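Local atomic coordinates of D-mandelate dehydrogenase (Rhodotorula graminis, PDB entry 2W2L), a protein that probably oxidises D-mandelate with NAD(+) as cofactor, as a D-isomer specific 2-hydroxyacid dehydrogenase. Residues K189-D194 and G207-D212. Numbering follows the deposited sequence.
Sequences KLVYYD and GAERVD. With NAD (nicotinamide-adenine-dinucleotide), chain K.
Tyr192 and Arg210 pair across two parallel strands, and their side chains form a closely packed part of this contact. The CG of Arg210 lies over one face of the Tyr192 ring, offset toward the rim, in a CH-pi contact 4.0 Å from the ring centroid. The Ala208 methyl touches the same ring, with CB 3.6 Å from Tyr192 CE2. Leu190 CD2 meets that methyl too. The Tyr192 CG sits between the backbone N and the carbonyl carbon (chi1 74°), which swings the ring across toward 207-212. Its OH is hydrogen-bonded to Glu203. Were an alanine here, the Arg210 chain would probably lose the ring it lies over and Glu203 its hydroxyl partner.

The Arg210 chain runs extended beyond CG (chi2 and chi3 both -165°), past the ring to the end of 189-194. There NH2 donates a nearly straight bond, in the guanidinium plane, to Asp194 O at 3.0 Å. Water 2 bridges Arg210 NE, Asp194 N and Val211 O. These links tie 207-212 to the residue that binds the cofactor: Asp194 OD1 accepts from NAD O2B at 2.8 Å. An acid gripping the adenosine ribose just after the second strand of the fold, here 189-193, is a hallmark of NAD-binding Rossmann folds.

The backbones join through Glu209 N to Leu190 O, Tyr192 N to Glu209 O and Val211 N to Tyr192 O. The solvent side is looser. At exposed Gly207, water 1 links its O to Leu190 N. The extended Glu209 chain carries OE1 to a salt bridge with Arg220.

Strand 208-210 is the outermost of the parallel sheet, reached from 189-193 through helix 200-206. That helix packs against Leu190 and Ala208, helix 214-220 against Val191 and Val211, and strand 165-169 continues the sheet beyond 189-193.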
loop_
_atom_site.group_PDB
_atom_site.type_symbol
_atom_site.label_atom_id
_atom_site.label_comp_id
_atom_site.label_asym_id
_atom_site.label_seq_id
_atom_site.Cartn_x
_atom_site.Cartn_y
_atom_site.Cartn_z
ATOM N N LYS D 189 3.366 13.115 9.192
ATOM C CA LYS D 189 4.271 13.614 10.210
ATOM C C LYS D 189 4.528 12.508 11.243
ATOM O O LYS D 189 3.685 11.598 11.406
ATOM C CB LYS D 189 3.705 14.858 10.885
ATOM C CG LYS D 189 3.632 16.126 9.991
ATOM C CD LYS D 189 2.498 17.134 10.512
ATOM C CE LYS D 189 2.602 18.611 9.983
ATOM N NZ LYS D 189 2.163 18.845 8.556
ATOM N N LEU D 190 5.674 12.569 11.939
ATOM C CA LEU D 190 6.045 11.525 12.919
ATOM C C LEU D 190 6.173 11.969 14.393
ATOM O O LEU D 190 6.912 12.904 14.727
ATOM C CB LEU D 190 7.300 10.728 12.477
ATOM C CG LEU D 190 7.815 9.557 13.352
ATOM C CD1 LEU D 190 7.022 8.314 13.151
ATOM C CD2 LEU D 190 9.260 9.236 13.103
ATOM N N VAL D 191 5.449 11.270 15.275
ATOM C CA VAL D 191 5.763 11.318 16.688
ATOM C C VAL D 191 5.970 9.918 17.131
ATOM O O VAL D 191 5.296 9.011 16.634
ATOM C CB VAL D 191 4.734 12.094 17.532
ATOM C CG1 VAL D 191 4.081 13.127 16.676
ATOM C CG2 VAL D 191 3.715 11.198 18.214
ATOM N N TYR D 192 6.922 9.717 18.024
ATOM C CA TYR D 192 7.202 8.372 18.455
ATOM C C TYR D 192 7.412 8.283 19.933
ATOM O O TYR D 192 7.869 9.257 20.570
ATOM C CB TYR D 192 8.412 7.773 17.737
ATOM C CG TYR D 192 9.721 8.317 18.212
ATOM C CD1 TYR D 192 10.558 7.574 19.064
ATOM C CD2 TYR D 192 10.142 9.581 17.818
ATOM C CE1 TYR D 192 11.791 8.096 19.523
ATOM C CE2 TYR D 192 11.372 10.109 18.259
ATOM C CZ TYR D 192 12.189 9.373 19.102
ATOM O OH TYR D 192 13.398 9.941 19.487
ATOM N N TYR D 193 7.056 7.108 20.468
ATOM C CA TYR D 193 7.493 6.737 21.785
ATOM C C TYR D 193 8.462 5.572 21.711
ATOM O O TYR D 193 8.203 4.602 21.002
ATOM C CB TYR D 193 6.318 6.424 22.737
ATOM C CG TYR D 193 6.825 5.624 23.933
ATOM C CD1 TYR D 193 7.385 6.266 25.056
ATOM C CD2 TYR D 193 6.830 4.220 23.892
ATOM C CE1 TYR D 193 7.872 5.532 26.121
ATOM C CE2 TYR D 193 7.331 3.491 24.933
ATOM C CZ TYR D 193 7.858 4.152 26.047
ATOM O OH TYR D 193 8.349 3.364 27.078
ATOM N N ASP D 194 9.563 5.628 22.457
ATOM C CA ASP D 194 10.470 4.474 22.524
ATOM C C ASP D 194 11.373 4.447 23.746
ATOM O O ASP D 194 11.774 5.489 24.287
ATOM C CB ASP D 194 11.346 4.375 21.273
ATOM C CG ASP D 194 12.024 2.987 21.119
ATOM O OD1 ASP D 194 12.998 2.902 20.344
ATOM O OD2 ASP D 194 11.588 1.983 21.768
ATOM N N GLY D 207 12.061 14.059 10.867
ATOM C CA GLY D 207 11.235 15.029 11.583
ATOM C C GLY D 207 10.581 14.341 12.782
ATOM O O GLY D 207 9.393 14.535 13.049
ATOM N N ALA D 208 11.344 13.517 13.498
ATOM C CA ALA D 208 10.754 12.699 14.545
ATOM C C ALA D 208 10.556 13.603 15.730
ATOM O O ALA D 208 11.451 14.400 16.052
ATOM C CB ALA D 208 11.676 11.492 14.906
ATOM N N GLU D 209 9.384 13.532 16.349
ATOM C CA GLU D 209 9.179 14.239 17.605
ATOM C C GLU D 209 8.893 13.236 18.702
ATOM O O GLU D 209 7.873 12.575 18.666
ATOM C CB GLU D 209 8.036 15.242 17.507
ATOM C CG GLU D 209 7.723 15.907 18.842
ATOM C CD GLU D 209 6.344 16.556 18.871
ATOM O OE1 GLU D 209 5.844 16.975 17.794
ATOM O OE2 GLU D 209 5.758 16.663 19.979
ATOM N N ARG D 210 9.780 13.126 19.677
ATOM C CA ARG D 210 9.593 12.127 20.724
ATOM C C ARG D 210 8.601 12.597 21.761
ATOM O O ARG D 210 8.492 13.789 21.985
ATOM C CB ARG D 210 10.905 11.795 21.416
ATOM C CG ARG D 210 10.853 10.529 22.270
ATOM C CD ARG D 210 12.033 10.519 23.166
ATOM N NE ARG D 210 12.283 9.234 23.777
ATOM C CZ ARG D 210 13.336 9.024 24.551
ATOM N NH1 ARG D 210 14.193 10.032 24.771
ATOM N NH2 ARG D 210 13.545 7.830 25.086
ATOM N N VAL D 211 7.864 11.666 22.358
ATOM C CA VAL D 211 7.009 11.964 23.511
ATOM C C VAL D 211 7.298 10.960 24.612
ATOM O O VAL D 211 7.886 9.904 24.337
ATOM C CB VAL D 211 5.498 11.969 23.146
ATOM C CG1 VAL D 211 5.203 13.129 22.184
ATOM C CG2 VAL D 211 5.019 10.590 22.614
ATOM N N ASP D 212 6.890 11.254 25.842
ATOM C CA ASP D 212 7.290 10.389 26.980
ATOM C C ASP D 212 6.469 9.169 27.256
ATOM O O ASP D 212 7.052 8.163 27.613
ATOM C CB ASP D 212 7.474 11.163 28.284
ATOM C CG ASP D 212 8.426 12.319 28.108
ATOM O OD1 ASP D 212 9.409 12.129 27.348
ATOM O OD2 ASP D 212 8.149 13.391 28.689
HETATM P PA NAD K . 14.812 -3.594 16.463
HETATM O O1A NAD K . 15.416 -4.901 16.819
HETATM O O2A NAD K . 15.930 -2.576 16.367
HETATM O O5B NAD K . 13.580 -3.277 17.461
HETATM C C5B NAD K . 13.704 -2.940 18.829
HETATM C C4B NAD K . 13.371 -1.450 18.992
HETATM O O4B NAD K . 12.224 -1.221 19.798
HETATM C C3B NAD K . 14.529 -0.683 19.622
HETATM O O3B NAD K . 14.723 0.560 18.987
HETATM C C2B NAD K . 14.079 -0.429 21.033
HETATM O O2B NAD K . 14.568 0.826 21.450
HETATM C C1B NAD K . 12.558 -0.525 20.984
HETATM N N9A NAD K . 12.072 -1.336 22.118
HETATM C C8A NAD K . 12.777 -2.379 22.696
HETATM N N7A NAD K . 12.040 -2.898 23.704
HETATM C C5A NAD K . 10.868 -2.214 23.774
HETATM C C6A NAD K . 9.788 -2.353 24.635
HETATM N N6A NAD K . 9.936 -3.102 25.733
HETATM N N1A NAD K . 8.716 -1.491 24.503
HETATM C C2A NAD K . 8.719 -0.509 23.521
HETATM N N3A NAD K . 9.807 -0.377 22.669
HETATM C C4A NAD K . 10.869 -1.220 22.793
HETATM O O3 NAD K . 13.908 -3.690 15.125
HETATM P PN NAD K . 12.803 -4.849 14.794
HETATM O O1N NAD K . 12.763 -4.768 13.329
HETATM O O2N NAD K . 13.163 -6.162 15.406
HETATM O O5D NAD K . 11.343 -4.430 15.363
HETATM C C5D NAD K . 10.723 -5.197 16.380
HETATM C C4D NAD K . 9.421 -5.888 15.973
HETATM O O4D NAD K . 9.310 -6.227 14.588
HETATM C C3D NAD K . 9.329 -7.204 16.734
HETATM O O3D NAD K . 8.116 -7.372 17.441
HETATM C C2D NAD K . 9.327 -8.252 15.654
HETATM O O2D NAD K . 8.701 -9.450 16.084
HETATM C C1D NAD K . 8.656 -7.499 14.505
HETATM N N1N NAD K . 8.732 -8.280 13.231
HETATM C C2N NAD K . 7.594 -8.503 12.488
HETATM C C3N NAD K . 7.645 -9.245 11.286
HETATM C C7N NAD K . 6.397 -9.574 10.493
HETATM O O7N NAD K . 6.410 -10.770 9.730
HETATM N N7N NAD K . 5.322 -8.763 10.524
HETATM C C4N NAD K . 8.860 -9.790 10.867
HETATM C C5N NAD K . 10.006 -9.581 11.630
HETATM C C6N NAD K . 9.929 -8.830 12.809
HETATM O O HOH W 1 7.768 14.082 10.579
HETATM O O HOH W 2 9.731 8.042 24.127
#